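Local coordinates for protein hydrogen peroxide-inducible genes activator (Corynebacterium glutamicum, PDB 6G1B) that probably binds DNA as a LysR-type transcriptional regulator and controls peroxide-inducible genes in response to hydrogen peroxide, at residues G97-P102 / E298-I303; G106-A111 / D137-L142; A157-A162 / N280-L285; I176-S181 / Q243-G248; L201-D206 / S251-I256. The protein carries 1 engineered substitution. All coordinates share one frame; numbering follows the deposited sequence.

All five contacts lie in the LysR substrate-binding domain and reach one mixed sheet. Contacts 1 and 2 share strand 101-107, with centres about 20 Å apart. Contact 3 sits about 11 Å from contact 2, centre to centre, and R281 ties it to T110 of contact 2 and D206 of contact 5. Contacts 4 and 5 are about 10 Å apart between centres and joined by backbone bonds, I176 to V254 and V178 to T252. Contact 1 lies farthest from contact 4, about 39 Å between centres. Bound hydrogen peroxide is lined by I168, P169 and Q305; E298 and A301 of contact 1 touch I168. A nickel ion on H141 of contact 2 is shared with another chain.

Contact 1: G97-P102 / E298-I303; sequences GSLTGP and EQFALI
This is a buried apolar contact in which a loop leucine, L99, rests on the C-terminal helix 294-317 just before strand 101-107 begins. The two segments bury 168 Å² in all, L99 contributes nearly half of it, and no hydrogen bond crosses between them. One methyl does most of the touching. L99 CD1 lies 3.7 Å from F300 N, against the helix backbone, and its distance to I303 CD1 is also 3.7 Å; the ends of those two side chains meet tip to tip. I303 reaches this point because its chain is extended, with chi2 at 166° carrying CD1 outward from the helix. Further along the same surface, L99 CD1 is 3.9 Å from Q299 CB, whereas F300 offers its CB at 4.2 Å from L99 CD1 and the edge of its ring, with the methyl near the ring plane. Q299 therefore serves here through its aliphatic base. Its chain bends at chi2, -55°, and takes the amide away from the leucine to S90, whose carbonyl receives a hydrogen bond from NE2. Beyond the leucine the packing continues: F300 touches L103 and V105 of strand 101-107 and M119 of helix 112-126, and I303 touches M119 and I122. L99 is the centre of an inverse gamma turn, and its CB points toward the helix. The contact packs the last helix on the start of strand 101-107 in the periplasmic-binding-protein-like domain of this LysR-type protein.

Contact 2: G106-A111 / D137-L142; sequences GIIPTA and DQTKHL. With NI (nickel (II) ion), chain C.
D137 OD2 is gripped by two donors of its own segment and by a polar side chain of a neighbouring chain. Q138 N reaches it at 2.7 Å, on the anti side, somewhat out of the carboxylate plane. H141 ND1 is 2.9 Å from the same oxygen, almost straight at 177°, in the plane of its own ring but 52° above that of the carboxylate; both donors come from one face. This pins the rotation of the imidazole, whose NE2 binds the nickel ion at 2.4 Å together with a water and a side chain of the neighbouring chain. D137 is thus second-shell to the metal, and its charge would probably strengthen the imidazole as a ligand. Across the contact, D137 N gives a weak bond to I107 O. P109 CD lies 3.4 Å from D137 O, and I108 CG2 is 3.5 Å from T139 OG1, the side chains running alongside. L142 lays CD1 3.6 Å from I107 C and CD2 3.8 Å from G106 CA. Q138 is the N-cap at the start of a beta-alpha-beta crossover, from strand 130-136 through helix 139-147 to strand 153-158, passing over the parallel strand between them, 101-107, which D137 and L142 contact.

Contact 3: A157-A162 / N280-L285; sequences ALPSEA and NRRIGL
L158 and R282 emerge on the same face of the sheet and run across each other at about a right angle. The arginine chain bends at chi3, 45°, and this lays the flat guanidinium beneath the L158-P159 peptide bond, which is cis. L158 C and P159 N stand over its centre, on one face, at 4.2 and 4.3 Å above the plane, so the approach is face-on rather than through an N-H. The nearest side-chain atoms confirm the overlap: R282 NH2 is 3.6 Å from L158 CB. L158 extends its branched end along strand 278-288, and its CD1 settles 3.7 Å from G284 CA, against backbone that carries no side chain, with R282 NH2 still 4.1 Å from L158 CD1. On the opposite face A157 pairs with I283, an antiparallel non-hydrogen-bonded pair.

One straight backbone bond accompanies this arrangement. L158 N donates to R282 O at 2.8 Å with an N-H...O angle of 170°, and A157 CA adds a CA-H...O contact to the same oxygen, 3.3 Å away. The backbones already part at L158, before the cis peptide to P159: the return bond is replaced by a water that donates to L158 O and accepts from R282 N at 2.9 Å. R281, next along, heads elsewhere, to a salt bridge with E173 and a hydrogen bond to T110. Strand 278-288 pairs with both 153-158 and 165-180, so the contact marks where the first subdomain's sheet meets one of the long strands that pass between subdomains in the periplasmic-binding-protein-like fold.

Contact 4: I176-S181 / Q243-G248; sequences IVVTAS and QLVVAG
The C-terminal end of helix 238-246, closed by a Schellman motif, packs here on the last part of strand 165-180 in the second subdomain. V245 carries most of the contact on the helix side. Its CG1 stands anti to the backbone N (chi1 173°) and is driven onto the strand backbone, 3.4 Å from T179 C and 3.5 Å from A180 N. Beside it, V178 CG1 meets V245 CG1 at 4.2 Å, the two valines crossing at about a right angle. From the strand, A180 CB comes 3.4 Å from V245 O and 4.2 Å from G248 CA, so the alanine methyl fits into the capping turn. That carbonyl is already engaged: G248 N donates to V245 O at 3.1 Å, and A247 N bonds to Q243 O. G248 has the positive phi, 83°, that such a terminus requires. T179 points away from the helix; its OG1 gives a 2.7 Å bond to A180 O, from above the carbonyl plane. Other residues of the segment, Q243, L244, V246 and A247, pack on a neighbouring chain, so this helix end lies at a subunit interface. Between the two segments themselves no hydrogen bond forms. The attachment thus rests on van der Waals packing, while Q243 O and V245 O are satisfied within the turn, so burying the alanine methyl against V245 O leaves that oxygen with its bond.

Contact 5: L201-D206 / S251-I256; sequences LLLLDD and STLVPI
L202 N donates to S251 O at 3.0 Å, with an N-H...O angle of 166°, and the carbonyl of the same residue accepts from a side chain: T252 OG1 gives L202 O a 2.6 Å bond, lying nearly in line with that C=O bond at 177°. The threonine hydroxyl can reach it because chi1 is -163°, which places OG1 trans to the backbone N. S251 O has one further approach, a CA-H...O contact from L201 CA at 3.4 Å. S251 OG turns the other way, to L199 O, and L201 O receives a weak bond from S228 OG. In this way residues 201-206 run beside strand 252-255, with one backbone bridge, at L201 and S251. The strand's other side pairs with 165-180, antiparallel, in the second subdomain of the periplasmic-binding-protein-like domain. Apolar contact accompanies the polar bonds: L203 CD2 lies 3.6 Å from L253 CD1, their chains meeting aslant, and L201 CD2 is 4.2 Å from L253 CD2.

Further on, D206 is joined to the strand through water. One molecule donates both to D206 OD2 at 2.6 Å and to L253 O at 2.7 Å, bridging D206 OD2 and L253 O, which are 4.2 Å apart. OD1, the other oxygen of the carboxylate, accepts from H208 N, and D206 O takes a hydrogen bond from R281 NH1, linking this loop to strand 278-288.

Contact 1: G97-P102 / E298-I303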
# COMPACT_ATOMS: atom_id res chain seq x y z
N GLY B 97 19.86 38.10 11.98
CA GLY B 97 19.73 38.70 10.65
C GLY B 97 20.73 38.18 9.64
O GLY B 97 21.37 38.96 8.93
N SER B 98 20.86 36.85 9.56
CA SER B 98 21.84 36.20 8.67
C SER B 98 21.39 35.99 7.21
O SER B 98 22.19 35.48 6.41
CB SER B 98 22.30 34.85 9.26
OG SER B 98 21.22 33.95 9.48
N LEU B 99 20.16 36.41 6.86
CA LEU B 99 19.61 36.18 5.52
C LEU B 99 19.96 37.33 4.60
O LEU B 99 19.24 38.31 4.47
CB LEU B 99 18.09 35.95 5.56
CG LEU B 99 17.62 34.51 5.81
CD1 LEU B 99 16.11 34.49 5.84
CD2 LEU B 99 18.10 33.57 4.71
N THR B 100 21.10 37.19 3.95
CA THR B 100 21.65 38.20 3.07
C THR B 100 22.20 37.47 1.86
O THR B 100 22.42 36.26 1.88
CB THR B 100 22.76 38.99 3.80
OG1 THR B 100 23.37 39.91 2.90
CG2 THR B 100 23.87 38.06 4.37
N GLY B 101 22.42 38.21 0.80
CA GLY B 101 23.01 37.66 -0.39
C GLY B 101 22.07 36.79 -1.21
O GLY B 101 20.85 36.73 -0.96
N PRO B 102 22.64 36.08 -2.20
CA PRO B 102 21.84 35.24 -3.09
C PRO B 102 21.28 34.02 -2.36
O PRO B 102 21.99 33.39 -1.58
CB PRO B 102 22.84 34.82 -4.18
CG PRO B 102 24.06 35.64 -3.97
CD PRO B 102 24.08 36.03 -2.54
N GLU B 298 17.08 27.82 8.19
CA GLU B 298 16.08 27.74 9.27
C GLU B 298 15.35 29.08 9.35
O GLU B 298 14.13 29.10 9.54
CB GLU B 298 16.69 27.37 10.64
CG GLU B 298 17.41 26.01 10.70
CD GLU B 298 16.60 24.82 11.23
OE1 GLU B 298 15.41 24.93 11.63
OE2 GLU B 298 17.19 23.72 11.25
N GLN B 299 16.09 30.18 9.21
CA GLN B 299 15.47 31.50 9.20
C GLN B 299 14.54 31.66 7.99
O GLN B 299 13.47 32.20 8.12
CB GLN B 299 16.53 32.62 9.27
CG GLN B 299 17.28 32.68 10.62
CD GLN B 299 16.33 32.80 11.80
OE1 GLN B 299 15.48 33.70 11.80
NE2 GLN B 299 16.45 31.88 12.82
N PHE B 300 14.94 31.15 6.84
CA PHE B 300 14.10 31.17 5.65
C PHE B 300 12.82 30.33 5.80
O PHE B 300 11.76 30.72 5.32
CB PHE B 300 14.88 30.71 4.41
CG PHE B 300 14.17 31.00 3.13
CD1 PHE B 300 13.88 32.31 2.77
CD2 PHE B 300 13.74 29.97 2.31
CE1 PHE B 300 13.18 32.58 1.61
CE2 PHE B 300 13.04 30.23 1.15
CZ PHE B 300 12.76 31.54 0.79
N ALA B 301 12.93 29.22 6.51
CA ALA B 301 11.78 28.36 6.86
C ALA B 301 10.69 29.14 7.58
O ALA B 301 9.50 28.96 7.31
CB ALA B 301 12.25 27.20 7.73
N LEU B 302 11.09 30.03 8.48
CA LEU B 302 10.15 30.84 9.25
C LEU B 302 9.38 31.76 8.32
O LEU B 302 8.20 31.96 8.50
CB LEU B 302 10.89 31.64 10.33
CG LEU B 302 11.71 30.83 11.34
CD1 LEU B 302 12.39 31.76 12.33
CD2 LEU B 302 10.85 29.79 12.05
N ILE B 303 10.05 32.32 7.32
CA ILE B 303 9.39 33.14 6.28
C ILE B 303 8.37 32.31 5.51
O ILE B 303 7.27 32.79 5.24
CB ILE B 303 10.42 33.73 5.30
CG1 ILE B 303 11.28 34.78 6.03
CG2 ILE B 303 9.76 34.31 4.02
CD1 ILE B 303 12.52 35.14 5.24

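Contact 2: G106-A111 / D137-L142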
# COMPACT_ATOMS: atom_id res chain seq x y z
N GLY B 106 14.25 26.20 -4.90
CA GLY B 106 13.36 25.36 -5.75
C GLY B 106 12.02 25.18 -5.05
O GLY B 106 12.00 24.99 -3.85
N ILE B 107 10.91 25.28 -5.77
CA ILE B 107 9.57 25.09 -5.20
C ILE B 107 8.75 24.27 -6.18
O ILE B 107 8.70 24.55 -7.39
CB ILE B 107 8.80 26.40 -4.87
CG1 ILE B 107 9.65 27.33 -4.02
CG2 ILE B 107 7.58 26.10 -4.02
CD1 ILE B 107 9.06 28.70 -3.76
N ILE B 108 8.08 23.25 -5.63
CA ILE B 108 7.20 22.38 -6.43
C ILE B 108 6.03 23.17 -7.01
O ILE B 108 5.61 24.17 -6.42
CB ILE B 108 6.71 21.15 -5.63
CG1 ILE B 108 6.02 21.52 -4.30
CG2 ILE B 108 7.86 20.18 -5.38
CD1 ILE B 108 5.37 20.31 -3.62
N PRO B 109 5.50 22.72 -8.17
CA PRO B 109 4.46 23.50 -8.88
C PRO B 109 3.11 23.64 -8.18
O PRO B 109 2.39 24.62 -8.44
CB PRO B 109 4.27 22.75 -10.20
CG PRO B 109 5.43 21.84 -10.33
CD PRO B 109 5.90 21.54 -8.96
N THR B 110 2.75 22.68 -7.31
CA THR B 110 1.49 22.78 -6.58
C THR B 110 1.60 23.55 -5.26
O THR B 110 0.60 23.62 -4.51
CB THR B 110 0.87 21.40 -6.30
OG1 THR B 110 1.80 20.55 -5.63
CG2 THR B 110 0.45 20.75 -7.62
N ALA B 111 2.76 24.12 -4.97
CA ALA B 111 2.94 25.02 -3.85
C ALA B 111 3.31 26.44 -4.33
O ALA B 111 2.76 27.40 -3.87
CB ALA B 111 4.00 24.51 -2.91
N ASP B 137 9.65 23.92 -10.49
CA ASP B 137 9.69 22.73 -11.36
C ASP B 137 9.33 21.46 -10.57
O ASP B 137 9.24 21.49 -9.32
CB ASP B 137 11.08 22.60 -12.02
CG ASP B 137 11.05 21.87 -13.40
OD1 ASP B 137 12.00 22.02 -14.16
OD2 ASP B 137 10.11 21.10 -13.74
N GLN B 138 9.17 20.35 -11.31
CA GLN B 138 8.73 19.08 -10.75
C GLN B 138 9.78 18.58 -9.73
O GLN B 138 10.99 18.92 -9.85
CB GLN B 138 8.51 18.03 -11.86
CG GLN B 138 7.39 18.29 -12.86
CD GLN B 138 7.38 17.31 -14.07
OE1 GLN B 138 8.31 16.50 -14.25
NE2 GLN B 138 6.33 17.37 -14.90
N THR B 139 9.32 17.80 -8.75
CA THR B 139 10.17 17.30 -7.70
C THR B 139 11.54 16.72 -8.17
O THR B 139 12.59 17.08 -7.65
CB THR B 139 9.42 16.24 -6.87
OG1 THR B 139 8.26 16.85 -6.27
CG2 THR B 139 10.32 15.68 -5.75
N LYS B 140 11.49 15.83 -9.14
CA LYS B 140 12.68 15.16 -9.63
C LYS B 140 13.71 16.14 -10.21
O LYS B 140 14.90 15.98 -10.00
CB LYS B 140 12.31 14.07 -10.64
CG LYS B 140 13.47 13.11 -10.92
CD LYS B 140 13.10 12.01 -11.91
CE LYS B 140 12.47 10.77 -11.27
NZ LYS B 140 12.86 9.52 -12.01
N HIS B 141 13.24 17.18 -10.91
CA HIS B 141 14.14 18.19 -11.45
C HIS B 141 14.77 19.00 -10.34
O HIS B 141 15.98 19.26 -10.40
CB HIS B 141 13.42 19.13 -12.45
CG HIS B 141 12.86 18.40 -13.63
ND1 HIS B 141 11.74 18.81 -14.31
CD2 HIS B 141 13.26 17.24 -14.20
CE1 HIS B 141 11.49 17.95 -15.28
NE2 HIS B 141 12.40 17.00 -15.25
N LEU B 142 13.96 19.37 -9.34
CA LEU B 142 14.44 20.16 -8.21
C LEU B 142 15.51 19.42 -7.43
O LEU B 142 16.49 20.02 -7.01
CB LEU B 142 13.32 20.54 -7.25
CG LEU B 142 12.20 21.42 -7.77
CD1 LEU B 142 11.29 21.74 -6.60
CD2 LEU B 142 12.73 22.69 -8.43
NI NI C . 13.06 15.12 -16.66
O HOH W 1 12.37 13.81 -14.84

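Contact 3: A157-A162 / N280-L285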
# COMPACT_ATOMS: atom_id res chain seq x y z
N ALA B 157 7.37 18.18 -0.86
CA ALA B 157 6.73 17.21 0.02
C ALA B 157 7.76 16.27 0.65
O ALA B 157 8.68 15.80 -0.01
CB ALA B 157 5.68 16.40 -0.72
N LEU B 158 7.62 16.05 1.95
CA LEU B 158 8.45 15.09 2.67
C LEU B 158 7.67 13.80 2.80
O LEU B 158 6.44 13.83 2.84
CB LEU B 158 8.80 15.60 4.06
CG LEU B 158 9.40 17.02 4.12
CD1 LEU B 158 9.79 17.36 5.57
CD2 LEU B 158 10.58 17.18 3.16
N PRO B 159 8.36 12.66 2.86
CA PRO B 159 9.82 12.51 2.83
C PRO B 159 10.35 12.75 1.43
O PRO B 159 9.65 12.47 0.45
CB PRO B 159 10.04 11.05 3.26
CG PRO B 159 8.75 10.36 2.96
CD PRO B 159 7.68 11.38 3.14
N SER B 160 11.55 13.31 1.36
CA SER B 160 12.21 13.56 0.09
C SER B 160 12.79 12.30 -0.49
O SER B 160 12.81 12.14 -1.72
CB SER B 160 13.34 14.59 0.24
OG SER B 160 14.41 14.05 0.99
N GLU B 161 13.31 11.45 0.39
CA GLU B 161 13.98 10.20 0.01
C GLU B 161 15.20 10.45 -0.89
O GLU B 161 15.55 9.62 -1.72
CB GLU B 161 12.98 9.19 -0.56
CG GLU B 161 11.94 8.81 0.51
CD GLU B 161 10.87 7.82 0.05
OE1 GLU B 161 10.65 7.67 -1.18
OE2 GLU B 161 10.23 7.20 0.94
N ALA B 162 15.86 11.59 -0.69
CA ALA B 162 17.01 11.98 -1.48
C ALA B 162 18.28 11.77 -0.66
O ALA B 162 18.40 12.31 0.45
CB ALA B 162 16.89 13.43 -1.90
N ASN B 280 -3.73 15.17 3.67
CA ASN B 280 -2.82 16.31 3.73
C ASN B 280 -1.48 15.99 3.03
O ASN B 280 -1.32 14.94 2.40
CB ASN B 280 -2.64 16.76 5.20
CG ASN B 280 -1.91 15.72 6.05
OD1 ASN B 280 -1.49 14.70 5.55
ND2 ASN B 280 -1.75 16.00 7.33
N ARG B 281 -0.53 16.93 3.13
CA ARG B 281 0.86 16.70 2.73
C ARG B 281 1.76 17.41 3.71
O ARG B 281 1.40 18.42 4.24
CB ARG B 281 1.11 17.20 1.30
CG ARG B 281 0.99 18.72 1.14
CD ARG B 281 1.17 19.09 -0.32
NE ARG B 281 0.96 20.51 -0.59
CZ ARG B 281 1.06 21.05 -1.79
NH1 ARG B 281 1.35 20.30 -2.83
NH2 ARG B 281 0.89 22.35 -1.96
N ARG B 282 2.92 16.84 3.95
CA ARG B 282 3.96 17.39 4.80
C ARG B 282 4.90 18.19 3.90
O ARG B 282 5.60 17.60 3.09
CB ARG B 282 4.78 16.25 5.43
CG ARG B 282 4.07 15.31 6.41
CD ARG B 282 4.90 14.03 6.65
NE ARG B 282 6.33 14.32 6.86
CZ ARG B 282 7.31 13.42 6.99
NH1 ARG B 282 7.05 12.12 6.98
NH2 ARG B 282 8.57 13.83 7.18
N ILE B 283 4.90 19.51 4.00
CA ILE B 283 5.82 20.36 3.22
C ILE B 283 7.05 20.59 4.07
O ILE B 283 6.95 20.84 5.27
CB ILE B 283 5.16 21.70 2.79
CG1 ILE B 283 4.02 21.42 1.83
CG2 ILE B 283 6.15 22.63 2.14
CD1 ILE B 283 4.40 20.68 0.56
N GLY B 284 8.21 20.54 3.43
CA GLY B 284 9.50 20.76 4.08
C GLY B 284 10.52 21.49 3.21
O GLY B 284 10.32 21.67 2.00
N LEU B 285 11.60 21.92 3.83
CA LEU B 285 12.71 22.52 3.12
C LEU B 285 13.82 21.47 3.10
O LEU B 285 14.14 20.89 4.14
CB LEU B 285 13.19 23.75 3.87
CG LEU B 285 13.72 24.93 3.07
CD1 LEU B 285 12.75 25.35 1.95
CD2 LEU B 285 14.03 26.10 4.01
O HOH W 2 3.63 14.71 2.12

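Contact 4: I176-S181 / Q243-G248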
# COMPACT_ATOMS: atom_id res chain seq x y z
N ILE B 176 -8.44 19.91 -0.08
CA ILE B 176 -9.88 20.00 -0.18
C ILE B 176 -10.28 19.13 -1.37
O ILE B 176 -9.48 18.89 -2.25
CB ILE B 176 -10.35 21.47 -0.34
CG1 ILE B 176 -11.86 21.56 -0.20
CG2 ILE B 176 -9.89 22.09 -1.67
CD1 ILE B 176 -12.32 22.91 0.23
N VAL B 177 -11.49 18.61 -1.36
CA VAL B 177 -11.97 17.86 -2.48
C VAL B 177 -12.67 18.86 -3.40
O VAL B 177 -13.39 19.75 -2.94
CB VAL B 177 -12.94 16.75 -2.05
CG1 VAL B 177 -13.38 15.91 -3.24
CG2 VAL B 177 -12.28 15.87 -1.00
N VAL B 178 -12.43 18.71 -4.69
CA VAL B 178 -13.06 19.56 -5.69
C VAL B 178 -13.79 18.66 -6.68
O VAL B 178 -13.19 17.76 -7.24
CB VAL B 178 -12.02 20.45 -6.37
CG1 VAL B 178 -12.67 21.30 -7.43
CG2 VAL B 178 -11.32 21.33 -5.34
N THR B 179 -15.08 18.92 -6.86
CA THR B 179 -15.92 18.20 -7.82
C THR B 179 -16.55 19.17 -8.81
O THR B 179 -16.50 20.39 -8.64
CB THR B 179 -17.10 17.50 -7.10
OG1 THR B 179 -18.03 18.50 -6.68
CG2 THR B 179 -16.66 16.72 -5.89
N ALA B 180 -17.19 18.60 -9.84
CA ALA B 180 -18.09 19.37 -10.68
C ALA B 180 -19.27 19.82 -9.84
O ALA B 180 -19.62 19.17 -8.82
CB ALA B 180 -18.58 18.51 -11.85
N SER B 181 -19.88 20.93 -10.25
CA SER B 181 -21.11 21.45 -9.64
C SER B 181 -22.21 20.39 -9.47
O SER B 181 -22.87 20.36 -8.43
CB SER B 181 -21.66 22.63 -10.45
OG SER B 181 -20.67 23.68 -10.57
N GLN B 243 -9.71 21.70 -15.37
CA GLN B 243 -10.46 21.72 -16.61
C GLN B 243 -11.32 20.44 -16.77
O GLN B 243 -12.46 20.49 -17.15
CB GLN B 243 -9.54 21.94 -17.83
CG GLN B 243 -9.15 23.38 -18.04
CD GLN B 243 -9.86 24.09 -19.19
OE1 GLN B 243 -11.04 23.87 -19.48
NE2 GLN B 243 -9.12 24.96 -19.84
N LEU B 244 -10.74 19.30 -16.47
CA LEU B 244 -11.46 18.02 -16.52
C LEU B 244 -12.56 17.93 -15.48
O LEU B 244 -13.62 17.41 -15.77
CB LEU B 244 -10.47 16.85 -16.36
CG LEU B 244 -9.49 16.77 -17.52
CD1 LEU B 244 -8.34 15.91 -17.12
CD2 LEU B 244 -10.14 16.23 -18.78
N VAL B 245 -12.33 18.51 -14.30
CA VAL B 245 -13.36 18.57 -13.25
C VAL B 245 -14.54 19.47 -13.64
O VAL B 245 -15.67 19.06 -13.46
CB VAL B 245 -12.78 19.01 -11.89
CG1 VAL B 245 -13.87 19.23 -10.88
CG2 VAL B 245 -11.79 17.99 -11.39
N VAL B 246 -14.27 20.66 -14.17
CA VAL B 246 -15.33 21.56 -14.64
C VAL B 246 -16.18 20.86 -15.70
O VAL B 246 -17.42 20.95 -15.67
CB VAL B 246 -14.78 22.86 -15.24
CG1 VAL B 246 -15.86 23.64 -15.99
CG2 VAL B 246 -14.19 23.73 -14.15
N ALA B 247 -15.51 20.16 -16.63
CA ALA B 247 -16.19 19.40 -17.70
C ALA B 247 -16.93 18.13 -17.24
O ALA B 247 -17.53 17.47 -18.07
CB ALA B 247 -15.19 19.05 -18.80
N GLY B 248 -16.85 17.76 -15.96
CA GLY B 248 -17.61 16.62 -15.43
C GLY B 248 -16.95 15.26 -15.65
O GLY B 248 -17.60 14.23 -15.56

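Contact 5: L201-D206 / S251-I256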
# COMPACT_ATOMS: atom_id res chain seq x y z
N LEU B 201 -11.39 10.28 -8.83
CA LEU B 201 -10.29 11.18 -8.50
C LEU B 201 -9.16 11.10 -9.54
O LEU B 201 -8.74 10.01 -9.93
CB LEU B 201 -9.68 10.87 -7.13
CG LEU B 201 -10.34 11.35 -5.85
CD1 LEU B 201 -9.35 11.11 -4.73
CD2 LEU B 201 -10.71 12.83 -5.80
N LEU B 202 -8.74 12.26 -10.02
CA LEU B 202 -7.55 12.39 -10.83
C LEU B 202 -6.56 13.10 -9.91
O LEU B 202 -6.78 14.22 -9.46
CB LEU B 202 -7.84 13.24 -12.04
CG LEU B 202 -9.11 13.00 -12.83
CD1 LEU B 202 -9.91 14.30 -12.99
CD2 LEU B 202 -8.73 12.43 -14.18
N LEU B 203 -5.50 12.39 -9.60
CA LEU B 203 -4.55 12.76 -8.59
C LEU B 203 -3.25 13.12 -9.25
O LEU B 203 -2.89 12.55 -10.27
CB LEU B 203 -4.34 11.60 -7.64
CG LEU B 203 -5.58 11.18 -6.83
CD1 LEU B 203 -5.40 9.80 -6.21
CD2 LEU B 203 -5.95 12.21 -5.79
N LEU B 204 -2.58 14.11 -8.68
CA LEU B 204 -1.27 14.54 -9.12
C LEU B 204 -0.24 14.00 -8.14
O LEU B 204 -0.57 13.71 -6.99
CB LEU B 204 -1.16 16.06 -9.12
CG LEU B 204 -2.13 16.82 -9.99
CD1 LEU B 204 -1.93 18.32 -9.85
CD2 LEU B 204 -1.93 16.42 -11.43
N ASP B 205 1.01 13.94 -8.58
CA ASP B 205 2.12 13.69 -7.71
C ASP B 205 2.52 14.95 -6.89
O ASP B 205 3.54 15.57 -7.13
CB ASP B 205 3.28 13.12 -8.54
CG ASP B 205 4.46 12.69 -7.69
OD1 ASP B 205 4.25 12.19 -6.54
OD2 ASP B 205 5.61 12.90 -8.18
N ASP B 206 1.70 15.26 -5.90
CA ASP B 206 1.68 16.54 -5.15
C ASP B 206 1.92 16.35 -3.64
O ASP B 206 1.70 17.27 -2.84
CB ASP B 206 0.36 17.29 -5.41
CG ASP B 206 -0.89 16.50 -5.01
OD1 ASP B 206 -0.80 15.52 -4.27
OD2 ASP B 206 -2.01 16.86 -5.42
N SER B 251 -13.07 14.25 -10.43
CA SER B 251 -12.95 15.12 -9.26
C SER B 251 -11.45 15.16 -8.93
O SER B 251 -10.69 14.44 -9.52
CB SER B 251 -13.73 14.52 -8.10
OG SER B 251 -15.09 14.29 -8.47
N THR B 252 -11.05 16.02 -8.02
CA THR B 252 -9.65 16.05 -7.62
C THR B 252 -9.43 16.53 -6.20
O THR B 252 -10.39 16.89 -5.50
CB THR B 252 -8.78 16.88 -8.61
OG1 THR B 252 -7.39 16.58 -8.44
CG2 THR B 252 -9.03 18.38 -8.43
N LEU B 253 -8.17 16.51 -5.79
CA LEU B 253 -7.72 17.06 -4.52
C LEU B 253 -6.87 18.28 -4.81
O LEU B 253 -5.98 18.22 -5.65
CB LEU B 253 -6.88 16.05 -3.74
CG LEU B 253 -7.54 14.73 -3.42
CD1 LEU B 253 -6.61 13.83 -2.61
CD2 LEU B 253 -8.87 14.96 -2.72
N VAL B 254 -7.14 19.37 -4.07
CA VAL B 254 -6.41 20.63 -4.25
C VAL B 254 -5.87 21.04 -2.88
O VAL B 254 -6.62 21.00 -1.91
CB VAL B 254 -7.35 21.73 -4.79
CG1 VAL B 254 -6.63 23.06 -4.86
CG2 VAL B 254 -7.90 21.34 -6.16
N PRO B 255 -4.57 21.43 -2.81
CA PRO B 255 -4.06 21.99 -1.55
C PRO B 255 -4.85 23.23 -1.17
O PRO B 255 -5.21 24.02 -2.06
CB PRO B 255 -2.60 22.40 -1.89
CG PRO B 255 -2.29 21.70 -3.17
CD PRO B 255 -3.58 21.54 -3.89
N ILE B 256 -5.13 23.39 0.13
CA ILE B 256 -5.94 24.54 0.57
C ILE B 256 -5.38 25.93 0.23
O ILE B 256 -6.15 26.83 0.01
CB ILE B 256 -6.35 24.49 2.05
CG1 ILE B 256 -5.14 24.52 2.95
CG2 ILE B 256 -7.24 23.26 2.31
CD1 ILE B 256 -5.52 24.80 4.39
O HOH W 3 -3.39 18.90 -6.17